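Local coordinates for protein formate oxidase (Aspergillus oryzae, PDB 5ZU3) that is a GMC-family flavoenzyme that probably oxidises formate and here carries 8-formyl-FAD as bound cofactor, at residues Y98-P103 / T197-T202; M305-V310 / D422-I427; A508-G513 / D551-N556. The protein carries 1 engineered substitution. All coordinates share one frame; numbering follows the deposited sequence.

Interaction 1: Y98-P103 / T197-T202; sequences YFTWVP and THCCDT. With FAY ([(2R,3S,4R,5R)-5-(6-amino-9H-purin-9-yl)-3,4-dihydroxytetrahydrofuran-2-yl]methyl (2R,3S,4S)-5-(8-formyl-7-methyl-2,4-dioxo-3,4-dihydrobenzo[g]pteridin-10(2H)-yl)-2,3,4-trihydroxypentyl dihydrogen diphosphate), chain D.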
loop_
_atom_site.group_PDB
_atom_site.type_symbol
_atom_site.label_atom_id
_atom_site.label_comp_id
_atom_site.label_asym_id
_atom_site.label_seq_id
_atom_site.Cartn_x
_atom_site.Cartn_y
_atom_site.Cartn_z
ATOM N N TYR A 98 4.925 -3.258 5.370
ATOM C CA TYR A 98 6.246 -2.915 5.901
ATOM C C TYR A 98 6.260 -1.530 6.546
ATOM O O TYR A 98 7.276 -0.831 6.537
ATOM C CB TYR A 98 7.326 -3.066 4.823
ATOM C CG TYR A 98 7.272 -4.456 4.216
ATOM C CD1 TYR A 98 6.993 -5.566 5.015
ATOM C CD2 TYR A 98 7.433 -4.660 2.853
ATOM C CE1 TYR A 98 6.883 -6.836 4.481
ATOM C CE2 TYR A 98 7.339 -5.934 2.302
ATOM C CZ TYR A 98 7.066 -7.017 3.126
ATOM O OH TYR A 98 6.959 -8.276 2.591
ATOM N N PHE A 99 5.113 -1.132 7.093
ATOM C CA PHE A 99 4.954 -0.169 8.182
ATOM C C PHE A 99 5.154 1.312 7.861
ATOM O O PHE A 99 4.649 2.152 8.621
ATOM C CB PHE A 99 5.957 -0.489 9.293
ATOM C CG PHE A 99 5.995 -1.916 9.690
ATOM C CD1 PHE A 99 4.973 -2.459 10.463
ATOM C CD2 PHE A 99 7.065 -2.725 9.317
ATOM C CE1 PHE A 99 5.002 -3.781 10.857
ATOM C CE2 PHE A 99 7.101 -4.051 9.695
ATOM C CZ PHE A 99 6.053 -4.582 10.464
ATOM N N THR A 100 5.772 1.659 6.723
ATOM C CA THR A 100 6.117 3.058 6.493
ATOM C C THR A 100 4.850 3.883 6.348
ATOM O O THR A 100 3.898 3.478 5.678
ATOM C CB THR A 100 6.984 3.251 5.252
ATOM O OG1 THR A 100 7.996 2.246 5.176
ATOM C CG2 THR A 100 7.671 4.587 5.320
ATOM N N TRP A 101 4.851 5.053 6.975
ATOM C CA TRP A 101 3.688 5.933 7.090
ATOM C C TRP A 101 4.047 7.267 6.446
ATOM O O TRP A 101 4.789 8.056 7.040
ATOM C CB TRP A 101 3.312 6.103 8.556
ATOM C CG TRP A 101 2.144 6.992 8.826
ATOM C CD1 TRP A 101 2.170 8.343 9.066
ATOM C CD2 TRP A 101 0.768 6.598 8.897
ATOM N NE1 TRP A 101 0.893 8.808 9.271
ATOM C CE2 TRP A 101 0.015 7.759 9.179
ATOM C CE3 TRP A 101 0.098 5.380 8.734
ATOM C CZ2 TRP A 101 -1.369 7.733 9.314
ATOM C CZ3 TRP A 101 -1.280 5.355 8.875
ATOM C CH2 TRP A 101 -1.999 6.524 9.161
ATOM N N VAL A 102 3.579 7.488 5.220
ATOM C CA VAL A 102 3.900 8.696 4.459
ATOM C C VAL A 102 2.697 9.106 3.602
ATOM O O VAL A 102 2.141 8.276 2.876
ATOM C CB VAL A 102 5.164 8.492 3.605
ATOM C CG1 VAL A 102 5.019 7.240 2.756
ATOM C CG2 VAL A 102 5.403 9.705 2.714
ATOM N N PRO A 103 2.227 10.355 3.697
ATOM C CA PRO A 103 1.021 10.760 2.954
ATOM C C PRO A 103 1.188 10.928 1.448
ATOM O O PRO A 103 0.391 10.379 0.677
ATOM C CB PRO A 103 0.631 12.093 3.615
ATOM C CG PRO A 103 1.896 12.595 4.303
ATOM C CD PRO A 103 2.797 11.430 4.531
ATOM N N THR A 197 14.809 11.366 4.561
ATOM C CA THR A 197 14.052 11.553 5.793
ATOM C C THR A 197 14.181 10.361 6.732
ATOM O O THR A 197 14.480 9.238 6.313
ATOM C CB THR A 197 12.552 11.814 5.492
ATOM O OG1 THR A 197 11.930 12.414 6.638
ATOM C CG2 THR A 197 11.818 10.531 5.095
ATOM N N HIS A 198 13.998 10.638 8.024
ATOM C CA HIS A 198 13.760 9.590 9.007
ATOM C C HIS A 198 12.264 9.284 9.001
ATOM O O HIS A 198 11.454 10.063 9.519
ATOM C CB HIS A 198 14.230 10.019 10.396
ATOM C CG HIS A 198 15.722 10.125 10.536
ATOM N ND1 HIS A 198 16.429 11.268 10.211
ATOM C CD2 HIS A 198 16.637 9.222 10.954
ATOM C CE1 HIS A 198 17.709 11.067 10.439
ATOM N NE2 HIS A 198 17.867 9.829 10.876
ATOM N N CYS A 199 11.896 8.147 8.418
ATOM C CA CYS A 199 10.496 7.853 8.175
ATOM C C CYS A 199 9.779 7.508 9.474
ATOM O O CYS A 199 10.382 7.089 10.472
ATOM C CB CYS A 199 10.347 6.688 7.189
ATOM S SG CYS A 199 11.099 5.113 7.704
ATOM N N CYS A 200 8.464 7.668 9.439
ATOM C CA CYS A 200 7.602 7.208 10.515
ATOM C C CYS A 200 7.007 5.866 10.130
ATOM O O CYS A 200 6.978 5.490 8.956
ATOM C CB CYS A 200 6.500 8.234 10.805
ATOM S SG CYS A 200 7.100 9.754 11.640
ATOM N N ASP A 201 6.531 5.137 11.130
ATOM C CA ASP A 201 6.117 3.767 10.910
ATOM C C ASP A 201 4.885 3.448 11.735
ATOM O O ASP A 201 4.694 3.985 12.826
ATOM C CB ASP A 201 7.255 2.806 11.234
ATOM C CG ASP A 201 8.370 2.874 10.208
ATOM O OD1 ASP A 201 8.147 2.360 9.090
ATOM O OD2 ASP A 201 9.450 3.453 10.488
ATOM N N THR A 202 4.042 2.553 11.207
ATOM C CA THR A 202 2.978 1.977 12.028
ATOM C C THR A 202 3.576 0.892 12.922
ATOM O O THR A 202 3.117 -0.267 12.931
ATOM C CB THR A 202 1.835 1.428 11.164
ATOM O OG1 THR A 202 2.362 0.594 10.119
ATOM C CG2 THR A 202 1.017 2.579 10.547
HETATM P P FAY D . -7.284 -1.759 1.782
HETATM N N1 FAY D . 1.820 0.774 2.555
HETATM C C2 FAY D . 2.517 1.677 3.337
HETATM O O2 FAY D . 2.141 2.846 3.455
HETATM N N3 FAY D . 3.627 1.252 4.044
HETATM C C4 FAY D . 4.235 0.059 3.748
HETATM O O4 FAY D . 5.426 -0.087 4.012
HETATM N N5 FAY D . 4.128 -1.940 2.399
HETATM C C6 FAY D . 3.868 -4.194 1.672
HETATM C C7 FAY D . 3.059 -5.263 1.332
HETATM C C8 FAY D . 1.708 -5.030 1.044
HETATM O O8 FAY D . -0.386 -6.018 0.630
HETATM C C9 FAY D . 1.150 -3.795 1.382
HETATM P PA FAY D . -6.854 -4.453 2.467
HETATM C "C1'" FAY D . 0.270 -0.921 1.139
HETATM C C10 FAY D . 2.211 -0.539 2.592
HETATM N N10 FAY D . 1.494 -1.428 1.842
HETATM N N1A FAY D . -14.302 -12.474 1.197
HETATM O O1A FAY D . -6.155 -5.550 1.739
HETATM C C1B FAY D . -10.706 -8.971 2.888
HETATM O O1P FAY D . -8.168 -1.525 2.972
HETATM C "C2'" FAY D . -0.929 -1.000 2.093
HETATM O "O2'" FAY D . -0.762 -2.005 3.079
HETATM C C2A FAY D . -14.104 -12.039 2.489
HETATM O O2A FAY D . -6.056 -3.898 3.610
HETATM C C2B FAY D . -9.219 -9.269 2.985
HETATM O O2B FAY D . -8.927 -10.452 3.730
HETATM O O2P FAY D . -7.618 -0.973 0.530
HETATM C "C3'" FAY D . -2.224 -1.287 1.342
HETATM O "O3'" FAY D . -2.385 -0.440 0.215
HETATM N N3A FAY D . -13.117 -11.118 2.796
HETATM C C3B FAY D . -8.716 -7.999 3.639
HETATM O O3B FAY D . -8.918 -8.154 5.013
HETATM O O3P FAY D . -7.230 -3.319 1.406
HETATM C "C4'" FAY D . -3.427 -1.157 2.270
HETATM O "O4'" FAY D . -3.266 -1.981 3.409
HETATM C C4A FAY D . -12.331 -10.626 1.800
HETATM C C4B FAY D . -9.690 -6.925 3.195
HETATM O O4B FAY D . -10.761 -7.604 2.564
HETATM C C4X FAY D . 3.501 -0.874 3.006
HETATM C "C5'" FAY D . -4.658 -1.530 1.452
HETATM O "O5'" FAY D . -5.805 -1.325 2.236
HETATM C C5A FAY D . -12.523 -11.053 0.490
HETATM C C5B FAY D . -9.099 -5.877 2.267
HETATM O O5B FAY D . -8.277 -5.014 3.021
HETATM C C5X FAY D . 3.346 -2.911 1.801
HETATM C C6A FAY D . -13.505 -11.985 0.179
HETATM N N6A FAY D . -13.495 -12.558 -1.035
HETATM N N7A FAY D . -11.635 -10.413 -0.287
HETATM C C7M FAY D . 3.724 -6.600 1.119
HETATM C C8A FAY D . -10.875 -9.600 0.473
HETATM C C8M FAY D . 0.799 -6.177 0.845
HETATM C C9A FAY D . 1.973 -2.721 1.712
HETATM N N9A FAY D . -11.295 -9.710 1.767
HETATM O O HOH W 1 9.846 1.745 7.432
HETATM O O HOH W 2 7.452 8.790 7.048
#
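The backbones of Thr100 and Asp201 pass antiparallel as a non-hydrogen-bonded pair, their CA atoms 4.5 Å apart, and are held at either end by Thr202 N donating to Phe99 O (2.7 Å) and Trp101 N donating to Cys200 O (2.9 Å). A water carries the link further, donating to Trp101 O and accepting from Cys200 N. With OG1 of Thr202 between its backbone N and carbonyl carbon (chi1 49°), the hydroxyl comes near Phe99 O and the methyl CG2 is sent to the indole, 3.5 Å from Trp101 CE3. A branched residue suits this place, since its polar and apolar arms serve two neighbours; Gln555 NE2 is hydrogen-bonded to the hydroxyl. The short strand 100-101 thus joins strand 195-204 of the large mixed sheet and, through the same residues, presents its backbone to the flavin. Thr100 N donates to O4 of the cofactor (3.2 Å), and flavin N3 donates to Thr100 O (2.8 Å), so the pyrimidine end of the isoalloxazine is read by main chain alone at this residue. Thr100 keeps its methyl CG2 against Cys199 CB (3.9 Å) while OG1 is taken by the engineered Lys553. Tyr98, turned away from strand 195-204, sets a ring face over flavin C6, which lies 3.8 Å from Tyr98 CD2.

Interaction 2: M305-V310 / D422-I427; sequences MDHPGV and DLVRPI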
loop_
_atom_site.group_PDB
_atom_site.type_symbol
_atom_site.label_atom_id
_atom_site.label_comp_id
_atom_site.label_asym_id
_atom_site.label_seq_id
_atom_site.Cartn_x
_atom_site.Cartn_y
_atom_site.Cartn_z
ATOM N N MET A 305 -3.779 0.984 -10.944
ATOM C CA MET A 305 -2.505 1.686 -11.018
ATOM C C MET A 305 -1.657 1.348 -9.803
ATOM O O MET A 305 -2.148 1.354 -8.667
ATOM C CB MET A 305 -2.704 3.202 -11.096
ATOM C CG MET A 305 -1.494 3.951 -11.617
ATOM S SD MET A 305 -1.091 3.603 -13.346
ATOM C CE MET A 305 0.435 4.535 -13.412
ATOM N N ASP A 306 -0.377 1.071 -10.053
ATOM C CA ASP A 306 0.545 0.646 -9.018
ATOM C C ASP A 306 1.912 1.247 -9.318
ATOM O O ASP A 306 2.169 1.764 -10.413
ATOM C CB ASP A 306 0.568 -0.893 -8.941
ATOM C CG ASP A 306 1.272 -1.439 -7.688
ATOM O OD1 ASP A 306 1.855 -0.654 -6.915
ATOM O OD2 ASP A 306 1.236 -2.681 -7.489
ATOM N N HIS A 307 2.778 1.200 -8.339
ATOM C CA HIS A 307 4.161 1.654 -8.497
ATOM C C HIS A 307 5.046 0.480 -8.885
ATOM O O HIS A 307 5.089 -0.515 -8.151
ATOM C CB HIS A 307 4.698 2.233 -7.187
ATOM C CG HIS A 307 4.093 3.549 -6.795
ATOM N ND1 HIS A 307 3.781 3.859 -5.486
ATOM C CD2 HIS A 307 3.760 4.636 -7.527
ATOM C CE1 HIS A 307 3.279 5.078 -5.431
ATOM N NE2 HIS A 307 3.271 5.578 -6.652
ATOM N N PRO A 308 5.835 0.573 -9.955
ATOM C CA PRO A 308 6.838 -0.463 -10.200
ATOM C C PRO A 308 8.044 -0.190 -9.325
ATOM O O PRO A 308 8.320 0.950 -8.949
ATOM C CB PRO A 308 7.174 -0.280 -11.682
ATOM C CG PRO A 308 7.060 1.215 -11.851
ATOM C CD PRO A 308 5.938 1.666 -10.942
ATOM N N GLY A 309 8.726 -1.262 -8.946
ATOM C CA GLY A 309 9.976 -1.113 -8.237
ATOM C C GLY A 309 11.023 -2.045 -8.802
ATOM O O GLY A 309 10.699 -3.177 -9.152
ATOM N N VAL A 310 12.254 -1.575 -8.962
ATOM C CA VAL A 310 13.373 -2.472 -9.234
ATOM C C VAL A 310 14.271 -2.462 -8.001
ATOM O O VAL A 310 15.043 -1.516 -7.796
ATOM C CB VAL A 310 14.140 -2.081 -10.507
ATOM C CG1 VAL A 310 15.425 -2.920 -10.652
ATOM C CG2 VAL A 310 13.250 -2.272 -11.727
ATOM N N ASP A 422 11.723 2.695 -6.198
ATOM C CA ASP A 422 10.279 2.723 -6.367
ATOM C C ASP A 422 9.945 3.964 -7.204
ATOM O O ASP A 422 10.157 5.099 -6.749
ATOM C CB ASP A 422 9.642 2.777 -4.981
ATOM C CG ASP A 422 8.144 2.813 -5.008
ATOM O OD1 ASP A 422 7.550 3.106 -6.063
ATOM O OD2 ASP A 422 7.553 2.611 -3.928
ATOM N N LEU A 423 9.518 3.763 -8.451
ATOM C CA LEU A 423 9.077 4.875 -9.301
ATOM C C LEU A 423 7.672 5.301 -8.860
ATOM O O LEU A 423 6.692 4.573 -9.068
ATOM C CB LEU A 423 9.115 4.470 -10.772
ATOM C CG LEU A 423 8.443 5.380 -11.799
ATOM C CD1 LEU A 423 9.119 6.779 -11.904
ATOM C CD2 LEU A 423 8.382 4.689 -13.172
ATOM N N VAL A 424 7.567 6.458 -8.205
ATOM C CA VAL A 424 6.303 6.825 -7.584
ATOM C C VAL A 424 5.432 7.649 -8.505
ATOM O O VAL A 424 4.230 7.792 -8.238
ATOM C CB VAL A 424 6.531 7.575 -6.251
ATOM C CG1 VAL A 424 7.105 6.625 -5.199
ATOM C CG2 VAL A 424 7.458 8.759 -6.441
ATOM N N ARG A 425 5.975 8.154 -9.608
ATOM C CA ARG A 425 5.193 8.932 -10.567
ATOM C C ARG A 425 5.344 8.359 -11.975
ATOM O O ARG A 425 5.811 9.041 -12.889
ATOM C CB ARG A 425 5.621 10.400 -10.519
ATOM C CG ARG A 425 5.059 11.155 -9.319
ATOM C CD ARG A 425 3.746 11.876 -9.668
ATOM N NE ARG A 425 2.695 10.912 -10.024
ATOM C CZ ARG A 425 1.905 10.329 -9.122
ATOM N NH1 ARG A 425 2.053 10.608 -7.827
ATOM N NH2 ARG A 425 0.964 9.468 -9.500
ATOM N N PRO A 426 4.907 7.117 -12.197
ATOM C CA PRO A 426 4.998 6.539 -13.540
ATOM C C PRO A 426 3.961 7.155 -14.463
ATOM O O PRO A 426 2.964 7.734 -14.036
ATOM C CB PRO A 426 4.720 5.051 -13.311
ATOM C CG PRO A 426 3.875 5.018 -12.066
ATOM C CD PRO A 426 4.078 6.289 -11.299
ATOM N N ILE A 427 4.189 7.003 -15.758
ATOM C CA ILE A 427 3.221 7.499 -16.722
ATOM C C ILE A 427 2.617 6.379 -17.556
ATOM O O ILE A 427 1.874 6.650 -18.507
ATOM C CB ILE A 427 3.843 8.578 -17.626
ATOM C CG1 ILE A 427 5.078 8.015 -18.330
ATOM C CG2 ILE A 427 4.188 9.804 -16.780
ATOM C CD1 ILE A 427 5.492 8.784 -19.564
#
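His307 has CG anti to its carbonyl carbon (chi1 -70°), which swings the imidazole across the chain onto Val424, while Met305 bends at its second torsion (chi2 66°) to bring the methyl CE against Pro426. The histidine ring takes Val424 CB over one face, 4.2 Å from its centroid, a CH-pi contact offset toward the rim beside NE2. That nitrogen also reaches Val424 O at 2.9 Å, but the N-H points well off the oxygen (120°), so the bond is weak. On the other ring nitrogen, ND1 is hydrogen-bonded to His510 ND1, whose ring stands roughly perpendicular; an imidazole suits this spot because its face can take the carbon of Val424 while its two nitrogens each meet a polar partner, one of them weakly. Pro426 CD comes up at the ring's edge. The contact lies where strand 308-316 starts and its antiparallel neighbour 415-423 ends, in the large mixed sheet. They are bonded from Leu423 N to Pro308 O (3.1 Å) and approach to 4.3 Å between the CA atoms of the non-hydrogen-bonded pair Gly309 and Asp422. Pro308, lacking an N-H, contributes its carbonyl and lays ring carbon CG against Leu423 CD2 at 3.9 Å. Met305 CE and Pro426 CG meet at 3.7 Å, the two side chains running alongside in opposite senses, an apolar contact that a flexible thioether fits easily. Asp422 OD1 lies 3.2 Å from His307 CB, buried and with no hydrogen-bonding partner in the model. Asp306 OD1 accepts from His510 N, and OD2 is bonded to Thr507 OG1.

Interaction 3: A508-G513 / D551-N556; sequences AFHPTG and DCKIQN. Engineered in segment 551-556: Lys553 (natural residue Arg). With FAY ([(2R,3S,4R,5R)-5-(6-amino-9H-purin-9-yl)-3,4-dihydroxytetrahydrofuran-2-yl]methyl (2R,3S,4S)-5-(8-formyl-7-methyl-2,4-dioxo-3,4-dihydrobenzo[g]pteridin-10(2H)-yl)-2,3,4-trihydroxypentyl dihydrogen diphosphate), chain D.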
loop_
_atom_site.group_PDB
_atom_site.type_symbol
_atom_site.label_atom_id
_atom_site.label_comp_id
_atom_site.label_asym_id
_atom_site.label_seq_id
_atom_site.Cartn_x
_atom_site.Cartn_y
_atom_site.Cartn_z
ATOM N N ALA A 508 5.737 -2.535 -5.961
ATOM C CA ALA A 508 6.089 -1.953 -4.672
ATOM C C ALA A 508 4.993 -2.153 -3.642
ATOM O O ALA A 508 5.107 -1.614 -2.542
ATOM C CB ALA A 508 6.402 -0.465 -4.816
ATOM N N PHE A 509 3.953 -2.913 -4.008
ATOM C CA PHE A 509 2.813 -3.272 -3.163
ATOM C C PHE A 509 1.834 -2.109 -2.946
ATOM O O PHE A 509 1.212 -2.011 -1.888
ATOM C CB PHE A 509 3.284 -3.840 -1.811
ATOM C CG PHE A 509 4.288 -4.997 -1.926
ATOM C CD1 PHE A 509 3.881 -6.262 -2.359
ATOM C CD2 PHE A 509 5.616 -4.825 -1.566
ATOM C CE1 PHE A 509 4.781 -7.326 -2.444
ATOM C CE2 PHE A 509 6.521 -5.891 -1.658
ATOM C CZ PHE A 509 6.104 -7.129 -2.101
ATOM N N HIS A 510 1.631 -1.232 -3.955
ATOM C CA HIS A 510 0.679 -0.133 -3.778
ATOM C C HIS A 510 -0.450 -0.099 -4.811
ATOM O O HIS A 510 -0.742 0.975 -5.352
ATOM C CB HIS A 510 1.413 1.216 -3.815
ATOM C CG HIS A 510 2.651 1.254 -2.973
ATOM N ND1 HIS A 510 3.747 2.027 -3.293
ATOM C CD2 HIS A 510 2.969 0.609 -1.829
ATOM C CE1 HIS A 510 4.690 1.846 -2.386
ATOM N NE2 HIS A 510 4.241 0.993 -1.485
ATOM N N PRO A 511 -1.127 -1.208 -5.112
ATOM C CA PRO A 511 -2.170 -1.148 -6.147
ATOM C C PRO A 511 -3.360 -0.296 -5.709
ATOM O O PRO A 511 -3.734 -0.270 -4.533
ATOM C CB PRO A 511 -2.560 -2.616 -6.342
ATOM C CG PRO A 511 -2.214 -3.246 -5.075
ATOM C CD PRO A 511 -1.001 -2.563 -4.562
ATOM N N THR A 512 -3.946 0.413 -6.678
ATOM C CA THR A 512 -5.032 1.355 -6.431
ATOM C C THR A 512 -5.968 1.388 -7.636
ATOM O O THR A 512 -5.669 0.835 -8.698
ATOM C CB THR A 512 -4.507 2.782 -6.177
ATOM O OG1 THR A 512 -3.746 3.208 -7.321
ATOM C CG2 THR A 512 -3.666 2.873 -4.930
ATOM N N GLY A 513 -7.119 2.045 -7.450
ATOM C CA GLY A 513 -7.836 2.686 -8.530
ATOM C C GLY A 513 -8.951 1.907 -9.207
ATOM O O GLY A 513 -9.600 2.460 -10.113
ATOM N N ASP A 551 2.498 9.707 -4.120
ATOM C CA ASP A 551 3.888 9.739 -4.563
ATOM C C ASP A 551 4.810 8.953 -3.617
ATOM O O ASP A 551 5.975 9.333 -3.417
ATOM C CB ASP A 551 4.372 11.186 -4.667
ATOM C CG ASP A 551 3.313 12.135 -5.247
ATOM O OD1 ASP A 551 2.455 12.588 -4.489
ATOM O OD2 ASP A 551 3.314 12.449 -6.442
ATOM N N CYS A 552 4.300 7.891 -2.993
ATOM C CA CYS A 552 4.967 7.230 -1.884
ATOM C C CYS A 552 4.143 6.011 -1.513
ATOM O O CYS A 552 3.108 5.773 -2.145
ATOM C CB CYS A 552 5.067 8.185 -0.705
ATOM S SG CYS A 552 3.434 8.836 -0.256
ATOM N N LYS A 553 4.571 5.260 -0.491
ATOM C CA LYS A 553 3.748 4.190 0.070
ATOM C C LYS A 553 2.389 4.735 0.516
ATOM O O LYS A 553 2.280 5.861 1.016
ATOM C CB LYS A 553 4.468 3.538 1.244
ATOM C CG LYS A 553 5.908 3.143 0.965
ATOM C CD LYS A 553 6.259 1.914 1.772
ATOM C CE LYS A 553 7.738 1.620 1.791
ATOM N NZ LYS A 553 8.075 0.529 2.743
ATOM N N ILE A 554 1.349 3.904 0.402
ATOM C CA ILE A 554 -0.012 4.429 0.282
ATOM C C ILE A 554 -0.897 4.132 1.488
ATOM O O ILE A 554 -2.066 4.543 1.485
ATOM C CB ILE A 554 -0.690 3.916 -1.007
ATOM C CG1 ILE A 554 -0.836 2.390 -0.964
ATOM C CG2 ILE A 554 0.049 4.372 -2.265
ATOM C CD1 ILE A 554 -1.953 1.879 -1.850
ATOM N N GLN A 555 -0.394 3.462 2.524
ATOM C CA GLN A 555 -1.296 3.091 3.608
ATOM C C GLN A 555 -1.885 4.322 4.284
ATOM O O GLN A 555 -3.004 4.261 4.818
ATOM C CB GLN A 555 -0.588 2.193 4.629
ATOM C CG GLN A 555 0.049 2.889 5.816
ATOM C CD GLN A 555 0.582 1.889 6.870
ATOM O OE1 GLN A 555 -0.108 0.967 7.286
ATOM N NE2 GLN A 555 1.823 2.069 7.267
ATOM N N ASN A 556 -1.147 5.445 4.265
ATOM C CA ASN A 556 -1.626 6.688 4.863
ATOM C C ASN A 556 -2.842 7.228 4.120
ATOM O O ASN A 556 -3.801 7.689 4.746
ATOM C CB ASN A 556 -0.495 7.721 4.908
ATOM C CG ASN A 556 -0.846 8.948 5.758
ATOM O OD1 ASN A 556 -0.111 9.930 5.764
ATOM N ND2 ASN A 556 -1.971 8.891 6.472
HETATM P P FAY D . -7.284 -1.759 1.782
HETATM N N1 FAY D . 1.820 0.774 2.555
HETATM C C2 FAY D . 2.517 1.677 3.337
HETATM O O2 FAY D . 2.141 2.846 3.455
HETATM N N3 FAY D . 3.627 1.252 4.044
HETATM C C4 FAY D . 4.235 0.059 3.748
HETATM O O4 FAY D . 5.426 -0.087 4.012
HETATM N N5 FAY D . 4.128 -1.940 2.399
HETATM C C6 FAY D . 3.868 -4.194 1.672
HETATM C C7 FAY D . 3.059 -5.263 1.332
HETATM C C8 FAY D . 1.708 -5.030 1.044
HETATM O O8 FAY D . -0.386 -6.018 0.630
HETATM C C9 FAY D . 1.150 -3.795 1.382
HETATM P PA FAY D . -6.854 -4.453 2.467
HETATM C "C1'" FAY D . 0.270 -0.921 1.139
HETATM C C10 FAY D . 2.211 -0.539 2.592
HETATM N N10 FAY D . 1.494 -1.428 1.842
HETATM N N1A FAY D . -14.302 -12.474 1.197
HETATM O O1A FAY D . -6.155 -5.550 1.739
HETATM C C1B FAY D . -10.706 -8.971 2.888
HETATM O O1P FAY D . -8.168 -1.525 2.972
HETATM C "C2'" FAY D . -0.929 -1.000 2.093
HETATM O "O2'" FAY D . -0.762 -2.005 3.079
HETATM C C2A FAY D . -14.104 -12.039 2.489
HETATM O O2A FAY D . -6.056 -3.898 3.610
HETATM C C2B FAY D . -9.219 -9.269 2.985
HETATM O O2B FAY D . -8.927 -10.452 3.730
HETATM O O2P FAY D . -7.618 -0.973 0.530
HETATM C "C3'" FAY D . -2.224 -1.287 1.342
HETATM O "O3'" FAY D . -2.385 -0.440 0.215
HETATM N N3A FAY D . -13.117 -11.118 2.796
HETATM C C3B FAY D . -8.716 -7.999 3.639
HETATM O O3B FAY D . -8.918 -8.154 5.013
HETATM O O3P FAY D . -7.230 -3.319 1.406
HETATM C "C4'" FAY D . -3.427 -1.157 2.270
HETATM O "O4'" FAY D . -3.266 -1.981 3.409
HETATM C C4A FAY D . -12.331 -10.626 1.800
HETATM C C4B FAY D . -9.690 -6.925 3.195
HETATM O O4B FAY D . -10.761 -7.604 2.564
HETATM C C4X FAY D . 3.501 -0.874 3.006
HETATM C "C5'" FAY D . -4.658 -1.530 1.452
HETATM O "O5'" FAY D . -5.805 -1.325 2.236
HETATM C C5A FAY D . -12.523 -11.053 0.490
HETATM C C5B FAY D . -9.099 -5.877 2.267
HETATM O O5B FAY D . -8.277 -5.014 3.021
HETATM C C5X FAY D . 3.346 -2.911 1.801
HETATM C C6A FAY D . -13.505 -11.985 0.179
HETATM N N6A FAY D . -13.495 -12.558 -1.035
HETATM N N7A FAY D . -11.635 -10.413 -0.287
HETATM C C7M FAY D . 3.724 -6.600 1.119
HETATM C C8A FAY D . -10.875 -9.600 0.473
HETATM C C8M FAY D . 0.799 -6.177 0.845
HETATM C C9A FAY D . 1.973 -2.721 1.712
HETATM N N9A FAY D . -11.295 -9.710 1.767
#
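Lys553, an engineered residue where the natural protein has arginine, leaves the backbone beside His510 and runs across one face of the flavin's pyrimidine ring. Its CB lies 3.3 Å from cofactor O2; CG passes beside the NE2 end of the imidazole, 3.7 Å from His510 NE2; CD passes 3.1 Å from flavin O4; and the tip, NZ, gives a hydrogen bond to that O4 at 3.0 Å. The first torsion, with CG anti to the carbonyl carbon (-49°), and a bend at the second make this course possible, so the aliphatic part packs and only the ammonium group does polar work. His510 lies flat beneath the turn into the helix: Lys553 CA sits over one face, 3.8 Å from the ring centroid in a CH-pi contact, and the carbonyl carbon of Ala508 covers the opposite face, which fixes the tilt of the ring. Helix 555-572 begins just after this turn in the GMC fold, its first N-H, that of Gln555, directed at the flavin. Gln555 N donates to cofactor O2 (2.8 Å, 153°), and the helix start would probably help polarise the carbonyl it meets. Ile554 fills the space between loop and ribityl chain by splitting its branches: CG2 rests on His510 CB (3.8 Å), while CD1 meets Thr512 CG2 (3.7 Å) and touches ribityl O3'. Apolar branching suits a place wedged between the imidazole, a threonine methyl and the ribityl hydroxyl O3'. Thr512 turns its hydroxyl elsewhere, to Met305 O. Phe509, on the other side of His510, offers a ring face to the flavin methyl C7M, which stands over its centre.

How the interactions relate
Reading from the N terminus, interaction 1 closes first, across the residues between 103 and 197, and ties a flavin-facing strand to the mixed sheet. Interaction 2 then closes a loop from 310 to 422 between two strands of that sheet, and interaction 3 closes a short one, 513 to 551, beside the cofactor. All three stand in series; none nests or crosses. Space, not sequence, unites them. Interactions 1 and 3 touch and share the flavin, with Gln555 NE2 reaching Thr100 O. Interactions 2 and 3 meet through the salt bridge of Arg425 with Asp551. Interactions 1 and 2 do not touch, their centres about 18 Å apart.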